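Local coordinates for regulator of polyketide synthase expression (Bifidobacterium adolescentis, PDB 3ONQ) that probably regulates transcription as a PucR-type protein that binds DNA through a C-terminal helix-turn-helix domain, at the interface of chains A and B and the interface of chains A and C. Residues are numbered along the deposited sequence; one frame, centred on the assembly and turned at random. Chains: chain A/B/C, Regulator of polyketide synthase expression.

Contact 1: the interface of chains A and B. Residues chain A 46, 51; chain B 67, 90, 92-93.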
loop_
_atom_site.group_PDB
_atom_site.type_symbol
_atom_site.label_atom_id
_atom_site.label_comp_id
_atom_site.label_asym_id
_atom_site.label_seq_id
_atom_site.Cartn_x
_atom_site.Cartn_y
_atom_site.Cartn_z
ATOM N N ASN A 46 5.487 -19.270 0.248
ATOM C CA ASN A 46 4.921 -20.379 -0.516
ATOM C C ASN A 46 5.908 -21.535 -0.531
ATOM O O ASN A 46 5.562 -22.673 -0.214
ATOM C CB ASN A 46 4.648 -19.945 -1.959
ATOM C CG ASN A 46 3.184 -20.037 -2.337
ATOM O OD1 ASN A 46 2.578 -19.044 -2.745
ATOM N ND2 ASN A 46 2.609 -21.229 -2.216
ATOM N N GLN A 51 1.233 -21.637 3.039
ATOM C CA GLN A 51 0.262 -21.378 1.981
ATOM C C GLN A 51 -0.929 -20.557 2.481
ATOM O O GLN A 51 -1.473 -20.821 3.547
ATOM C CB GLN A 51 -0.207 -22.705 1.363
ATOM C CG GLN A 51 -1.714 -22.890 1.300
ATOM C CD GLN A 51 -2.126 -24.350 1.449
ATOM O OE1 GLN A 51 -1.370 -25.169 1.978
ATOM N NE2 GLN A 51 -3.332 -24.679 0.991
ATOM N N LEU B 67 -2.756 -32.156 1.107
ATOM C CA LEU B 67 -1.805 -31.746 0.090
ATOM C C LEU B 67 -0.666 -32.742 0.004
ATOM O O LEU B 67 -0.290 -33.170 -1.073
ATOM C CB LEU B 67 -1.254 -30.359 0.409
ATOM C CG LEU B 67 -2.196 -29.179 0.197
ATOM C CD1 LEU B 67 -1.543 -27.912 0.665
ATOM C CD2 LEU B 67 -2.613 -29.060 -1.252
ATOM N N THR B 90 1.558 -25.515 -4.732
ATOM C CA THR B 90 0.257 -25.130 -4.210
ATOM C C THR B 90 -0.120 -23.752 -4.691
ATOM O O THR B 90 0.740 -22.889 -4.865
ATOM C CB THR B 90 0.291 -25.088 -2.678
ATOM O OG1 THR B 90 0.376 -26.424 -2.175
ATOM C CG2 THR B 90 -0.952 -24.432 -2.130
ATOM N N GLY B 92 -3.168 -21.382 -3.218
ATOM C CA GLY B 92 -4.319 -21.316 -2.338
ATOM C C GLY B 92 -4.668 -22.717 -1.881
ATOM O O GLY B 92 -3.816 -23.440 -1.369
ATOM N N THR B 93 -5.916 -23.116 -2.094
ATOM C CA THR B 93 -6.378 -24.440 -1.696
ATOM C C THR B 93 -6.000 -25.507 -2.717
ATOM O O THR B 93 -6.160 -26.695 -2.469
ATOM C CB THR B 93 -7.901 -24.463 -1.557
ATOM O OG1 THR B 93 -8.474 -23.881 -2.731
ATOM C CG2 THR B 93 -8.343 -23.667 -0.337
#

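Contact 2: the interface of chains A and B. Residues chain A 43, 46-47; chain B 30, 34, 90.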
loop_
_atom_site.group_PDB
_atom_site.type_symbol
_atom_site.label_atom_id
_atom_site.label_comp_id
_atom_site.label_asym_id
_atom_site.label_seq_id
_atom_site.Cartn_x
_atom_site.Cartn_y
_atom_site.Cartn_z
ATOM N N SER A 43 5.664 -15.560 -2.324
ATOM C CA SER A 43 6.274 -16.689 -3.038
ATOM C C SER A 43 7.333 -17.400 -2.193
ATOM O O SER A 43 7.373 -18.631 -2.132
ATOM C CB SER A 43 6.888 -16.242 -4.367
ATOM O OG SER A 43 5.902 -16.039 -5.360
ATOM N N ASN A 46 5.487 -19.270 0.248
ATOM C CA ASN A 46 4.921 -20.379 -0.516
ATOM C C ASN A 46 5.908 -21.535 -0.531
ATOM O O ASN A 46 5.562 -22.673 -0.214
ATOM C CB ASN A 46 4.648 -19.945 -1.959
ATOM C CG ASN A 46 3.184 -20.037 -2.337
ATOM O OD1 ASN A 46 2.578 -19.044 -2.745
ATOM N ND2 ASN A 46 2.609 -21.229 -2.216
ATOM N N ILE A 47 7.146 -21.214 -0.898
ATOM C CA ILE A 47 8.212 -22.199 -1.059
ATOM C C ILE A 47 8.522 -22.931 0.246
ATOM O O ILE A 47 8.717 -24.148 0.253
ATOM C CB ILE A 47 9.491 -21.541 -1.636
ATOM C CG1 ILE A 47 9.258 -21.143 -3.095
ATOM C CG2 ILE A 47 10.681 -22.484 -1.547
ATOM C CD1 ILE A 47 10.270 -20.161 -3.640
ATOM N N GLU B 30 7.255 -21.994 -8.195
ATOM C CA GLU B 30 6.881 -20.579 -8.027
ATOM C C GLU B 30 7.259 -19.778 -9.256
ATOM O O GLU B 30 6.483 -18.954 -9.734
ATOM C CB GLU B 30 7.566 -19.936 -6.813
ATOM C CG GLU B 30 6.921 -20.242 -5.479
ATOM C CD GLU B 30 5.431 -19.913 -5.438
ATOM O OE1 GLU B 30 5.039 -18.753 -5.730
ATOM O OE2 GLU B 30 4.654 -20.832 -5.100
ATOM N N THR B 34 4.585 -17.919 -11.653
ATOM C CA THR B 34 4.658 -16.471 -11.728
ATOM C C THR B 34 5.169 -15.990 -13.081
ATOM O O THR B 34 5.534 -14.839 -13.241
ATOM C CB THR B 34 5.460 -15.847 -10.584
ATOM O OG1 THR B 34 6.819 -16.248 -10.677
ATOM C CG2 THR B 34 4.888 -16.259 -9.251
ATOM N N THR B 90 1.558 -25.515 -4.732
ATOM C CA THR B 90 0.257 -25.130 -4.210
ATOM C C THR B 90 -0.120 -23.752 -4.691
ATOM O O THR B 90 0.740 -22.889 -4.865
ATOM C CB THR B 90 0.291 -25.088 -2.678
ATOM O OG1 THR B 90 0.376 -26.424 -2.175
ATOM C CG2 THR B 90 -0.952 -24.432 -2.130
#

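Contact 3: the interface of chains A and C. Residues chain A 171, 248, 251-252; chain C 248, 251-252.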
loop_
_atom_site.group_PDB
_atom_site.type_symbol
_atom_site.label_atom_id
_atom_site.label_comp_id
_atom_site.label_asym_id
_atom_site.label_seq_id
_atom_site.Cartn_x
_atom_site.Cartn_y
_atom_site.Cartn_z
ATOM N N LEU A 171 9.052 5.542 19.387
ATOM C CA LEU A 171 10.299 6.306 19.284
ATOM C C LEU A 171 11.338 5.628 18.403
ATOM O O LEU A 171 12.126 6.305 17.754
ATOM C CB LEU A 171 10.894 6.555 20.670
ATOM C CG LEU A 171 10.122 7.589 21.497
ATOM C CD1 LEU A 171 10.558 7.534 22.955
ATOM C CD2 LEU A 171 10.305 8.993 20.901
ATOM N N TYR A 248 3.024 9.334 31.009
ATOM C CA TYR A 248 3.912 9.432 29.850
ATOM C C TYR A 248 3.277 8.763 28.618
ATOM O O TYR A 248 3.371 9.259 27.493
ATOM C CB TYR A 248 5.300 8.834 30.140
ATOM C CG TYR A 248 6.261 9.039 28.994
ATOM C CD1 TYR A 248 6.881 10.267 28.794
ATOM C CD2 TYR A 248 6.546 8.009 28.111
ATOM C CE1 TYR A 248 7.752 10.460 27.737
ATOM C CE2 TYR A 248 7.405 8.191 27.044
ATOM C CZ TYR A 248 8.004 9.418 26.861
ATOM O OH TYR A 248 8.854 9.605 25.801
ATOM N N THR A 251 0.516 11.171 27.438
ATOM C CA THR A 251 1.057 12.380 26.829
ATOM C C THR A 251 1.513 12.073 25.415
ATOM O O THR A 251 1.286 12.860 24.489
ATOM C CB THR A 251 2.238 12.957 27.649
ATOM O OG1 THR A 251 1.766 13.405 28.922
ATOM C CG2 THR A 251 2.849 14.120 26.925
ATOM N N THR A 252 2.157 10.919 25.256
ATOM C CA THR A 252 2.650 10.490 23.950
ATOM C C THR A 252 1.478 10.272 22.993
ATOM O O THR A 252 1.542 10.656 21.844
ATOM C CB THR A 252 3.428 9.169 24.059
ATOM O OG1 THR A 252 4.470 9.329 25.018
ATOM C CG2 THR A 252 4.033 8.757 22.696
ATOM N N TYR C 248 8.950 16.104 30.427
ATOM C CA TYR C 248 8.551 15.197 29.361
ATOM C C TYR C 248 9.717 14.973 28.380
ATOM O O TYR C 248 10.036 13.832 28.012
ATOM C CB TYR C 248 7.298 15.716 28.636
ATOM C CG TYR C 248 6.993 14.930 27.392
ATOM C CD1 TYR C 248 6.545 13.616 27.465
ATOM C CD2 TYR C 248 7.168 15.493 26.143
ATOM C CE1 TYR C 248 6.283 12.890 26.319
ATOM C CE2 TYR C 248 6.916 14.782 25.004
ATOM C CZ TYR C 248 6.477 13.489 25.089
ATOM O OH TYR C 248 6.230 12.805 23.928
ATOM N N THR C 251 12.314 12.770 30.140
ATOM C CA THR C 251 11.836 11.389 30.204
ATOM C C THR C 251 12.092 10.704 28.865
ATOM O O THR C 251 12.543 9.544 28.796
ATOM C CB THR C 251 10.326 11.324 30.538
ATOM O OG1 THR C 251 10.086 11.940 31.810
ATOM C CG2 THR C 251 9.856 9.887 30.589
ATOM N N THR C 252 11.819 11.431 27.794
ATOM C CA THR C 252 12.060 10.906 26.451
ATOM C C THR C 252 13.550 10.606 26.232
ATOM O O THR C 252 13.914 9.533 25.735
ATOM C CB THR C 252 11.514 11.867 25.368
ATOM O OG1 THR C 252 10.109 12.070 25.583
ATOM C CG2 THR C 252 11.718 11.288 23.959
HETATM O O HOH W 1 6.711 10.402 23.814
#

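Contact 4: the interface of chains A and C. Residues chain A 148-149, 151-152, 168, 171-172; chain C 255, 259.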
loop_
_atom_site.group_PDB
_atom_site.type_symbol
_atom_site.label_atom_id
_atom_site.label_comp_id
_atom_site.label_asym_id
_atom_site.label_seq_id
_atom_site.Cartn_x
_atom_site.Cartn_y
_atom_site.Cartn_z
ATOM N N GLN A 148 13.748 -4.407 21.781
ATOM C CA GLN A 148 14.647 -3.265 21.720
ATOM C C GLN A 148 14.210 -2.178 22.691
ATOM O O GLN A 148 15.036 -1.448 23.241
ATOM C CB GLN A 148 14.697 -2.712 20.297
ATOM C CG GLN A 148 15.420 -3.622 19.326
ATOM C CD GLN A 148 15.444 -3.081 17.912
ATOM O OE1 GLN A 148 14.471 -2.485 17.450
ATOM N NE2 GLN A 148 16.558 -3.291 17.213
ATOM N N ALA A 149 12.905 -2.080 22.915
ATOM C CA ALA A 149 12.362 -1.010 23.745
ATOM C C ALA A 149 12.431 -1.338 25.245
ATOM O O ALA A 149 12.424 -0.443 26.082
ATOM C CB ALA A 149 10.919 -0.705 23.326
ATOM N N PRO A 151 14.575 -2.069 27.586
ATOM C CA PRO A 151 15.476 -1.425 28.556
ATOM C C PRO A 151 14.948 -0.086 29.086
ATOM O O PRO A 151 15.389 0.366 30.144
ATOM C CB PRO A 151 16.765 -1.199 27.755
ATOM C CG PRO A 151 16.698 -2.192 26.626
ATOM C CD PRO A 151 15.235 -2.307 26.288
ATOM N N ALA A 152 14.021 0.542 28.374
ATOM C CA ALA A 152 13.478 1.812 28.854
ATOM C C ALA A 152 12.679 1.644 30.149
ATOM O O ALA A 152 12.469 2.608 30.882
ATOM C CB ALA A 152 12.626 2.470 27.784
ATOM N N GLU A 168 7.925 3.883 23.538
ATOM C CA GLU A 168 9.314 3.546 23.243
ATOM C C GLU A 168 9.465 2.885 21.870
ATOM O O GLU A 168 10.364 3.224 21.104
ATOM C CB GLU A 168 9.888 2.651 24.347
ATOM C CG GLU A 168 10.024 3.366 25.693
ATOM C CD GLU A 168 8.682 3.634 26.383
ATOM O OE1 GLU A 168 7.691 2.913 26.112
ATOM O OE2 GLU A 168 8.622 4.573 27.204
ATOM N N LEU A 171 9.052 5.542 19.387
ATOM C CA LEU A 171 10.299 6.306 19.284
ATOM C C LEU A 171 11.338 5.628 18.403
ATOM O O LEU A 171 12.126 6.305 17.754
ATOM C CB LEU A 171 10.894 6.555 20.670
ATOM C CG LEU A 171 10.122 7.589 21.497
ATOM C CD1 LEU A 171 10.558 7.534 22.955
ATOM C CD2 LEU A 171 10.305 8.993 20.901
ATOM N N LEU A 172 11.341 4.295 18.397
ATOM C CA LEU A 172 12.266 3.519 17.567
ATOM C C LEU A 172 11.829 3.436 16.110
ATOM O O LEU A 172 12.585 2.956 15.273
ATOM C CB LEU A 172 12.433 2.086 18.100
ATOM C CG LEU A 172 13.054 1.930 19.484
ATOM C CD1 LEU A 172 13.140 0.458 19.880
ATOM C CD2 LEU A 172 14.412 2.583 19.535
ATOM N N ALA C 255 14.603 7.392 27.940
ATOM C CA ALA C 255 14.152 6.221 27.196
ATOM C C ALA C 255 15.071 5.993 25.984
ATOM O O ALA C 255 15.537 4.869 25.754
ATOM C CB ALA C 255 12.691 6.381 26.772
HETATM N N MSE C 259 17.502 2.574 25.772
HETATM C CA MSE C 259 17.362 1.660 24.638
HETATM C C MSE C 259 18.672 1.556 23.847
HETATM O O MSE C 259 19.064 0.486 23.390
HETATM C CB MSE C 259 16.233 2.129 23.727
HETATM C CG MSE C 259 14.878 2.067 24.420
HETATM SE SE MSE C 259 13.422 2.384 23.195
HETATM C CE MSE C 259 13.688 4.291 22.822
HETATM O O HOH W 2 17.632 -1.793 22.779
#

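Contact 1: the interface of chains A and B
The loop that follows helix 39-48 of chain A brings A:Gln51 against chain B, where it meets the end of strand 86-91, the turn at B:Gly92 and B:Thr93, and the first residue of helix 67-80. A:Gln51 supplies most of chain A's side, but it is poorly ordered, so its details deserve caution. Its amide nitrogen NE2 donates to the backbone carbonyl O of B:Gly92 at 2.7 Å. The bond is strongly bent, 124° at the hydrogen: the donor stands above the carbonyl plane, 36° out of it, and the oxygen lies well out of the glutamine amide plane too. Such a bond probably fixes the amide only loosely. Behind the tip, the methyl CG2 of B:Thr90 comes in crosswise, 3.8 Å from CD of A:Gln51. That methyl points at the glutamine because it stands anti to the backbone N, with OG1 beside the N (chi1 -71°). B:Leu67 meets the amide tip to tip, CD1 lying 3.7 Å from CD of A:Gln51. Further back, ND2 of A:Asn46 faces the carbonyl O of B:Thr90 at 3.6 Å, too long for a bond. In chain B the patch lies at the tight turn joining strands 86-91 and 94-100, apparently at one end of the sheet of the alpha-beta-alpha sandwich.

Contact 2: the interface of chains A and B
Two first torsions aim the polar pair: A:Ser43 holds OG beside its backbone N (chi1 -77°), and B:Glu30 holds CG beside its own N, then bends at chi2 (-54°), which folds the carboxylate over helix 39-48 of chain A. The hydroxyl OG of A:Ser43 donates to OE1 of B:Glu30 at 2.9 Å, meeting the oxygen on its anti side and 24° out of the carboxylate plane. The other oxygen, OE2, rests over the face of the A:Asn46 amide, 3.2 Å from CG. Amide and carboxylate are nearly parallel, so the amide N-H groups do not point at OE2, and ND2 stays 3.6 Å from it without a bond. Lower on the chain, CG of B:Glu30 packs on CG1 of A:Ile47 at 3.5 Å, the two side chains crossing obliquely. Behind the glutamate, the hydroxyl OG1 of B:Thr34 donates to the backbone O of B:Glu30 at 2.9 Å, tying down the end of helix 22-33. An alanine in place of B:Glu30 would probably leave the A:Ser43 hydroxyl without its acceptor and open a gap over A:Asn46 and A:Ile47. The patch joins helix to helix between the two copies, in a pairing that may belong to the crystal rather than to the protein in solution.

Contact 3: the interface of chains A and C
A:Tyr248 reaches across to chain C with CG anti to its backbone N (chi1 -175°), which lays the ring along its own helix, slanting toward the C-terminal end and outward to chain C. From CB the chain leads to CG, 4.0 Å from the methyl CG2 of C:Thr251. The same methyl sits over one ring face, offset toward the rim, and comes to 3.5 Å from CD1. CD1 also lies 3.6 Å from CD1 of C:Tyr248, whose side chain crosses at about a right angle; the still shorter approach of the two CE1 atoms is doubtful. On the opposite face of the A:Tyr248 ring lies OG1 of A:Thr252. At the tip, the phenol OH shares a hydrogen bond of 2.8 Å with OG1 of C:Thr252, which lies at the ring edge, in plane. A water bonds the same OH and joins it to OG1 of A:Thr252 and to the phenol OH of C:Tyr248. In the twin arrangement A:Thr251 CG2 covers the C:Tyr248 ring. A leucine in place of A:Tyr248 would probably leave C:Thr252 OG1 and the water without their phenol partner and the C:Thr251 methyl without a ring to cover. The site clasps the two C-terminal helices together about the two-fold axis and probably supports a dimer.

Contact 4: the interface of chains A and C
The flat peptide between A:Gln148 and A:Ala149 meets C:Met259, on the last helix of this PucR-type helix-turn-helix protein, through its oxygen end: O of A:Gln148 lies 3.7 Å from CG of the selenomethionine. The ring of A:Pro151 touches the same residue only loosely, by its rim atom CB. No aromatic ring takes part, and the carboxylate of A:Glu168 turns aside, leaving its aliphatic stem to make the contact. The side chain of C:Met259, in helix 244-260, runs out with CG beside the backbone N and the outer chain extended (chi2 -171°), then bends at chi3 (-70°), turning the methyl CE toward A:Leu172. The selenium is gripped from several sides: CA of A:Ala149 at 3.6 Å, CB of A:Glu168 at 3.7 Å, and CG of A:Leu172 at 3.8 Å, the leucine side chain lying at a slant to it. CE itself rests 3.8 Å from CD2 of A:Leu172. One helical turn earlier, the methyl CB of C:Ala255 meets CB of A:Ala152 at 4.0 Å. No direct polar bond crosses here; a water links the backbone O of A:Gln148 to the backbone O of C:Met259, 2.8 Å from the latter, and gives that carbonyl, near the end of the chain C helix, a partner.

Contact 1 and contact 2 are neighbours, their C-alpha centres about 8 Å apart, and they share A:Asn46 and B:Thr90; both belong to an interface without exact two-fold symmetry. Contact 3 and contact 4 lie about 11 Å apart and share A:Leu171, while chain C uses one helix, 244-260, for both. Between the two pairs the separation is large: contact 1 is about 45 Å from contact 3, and contact 2 about 37 Å from contact 4, centre to centre. Chain A thus uses well-separated surfaces for B and C. The symmetric A-C pairing looks the likelier dimer, with A-B possibly joining dimers into the deposited tetramer.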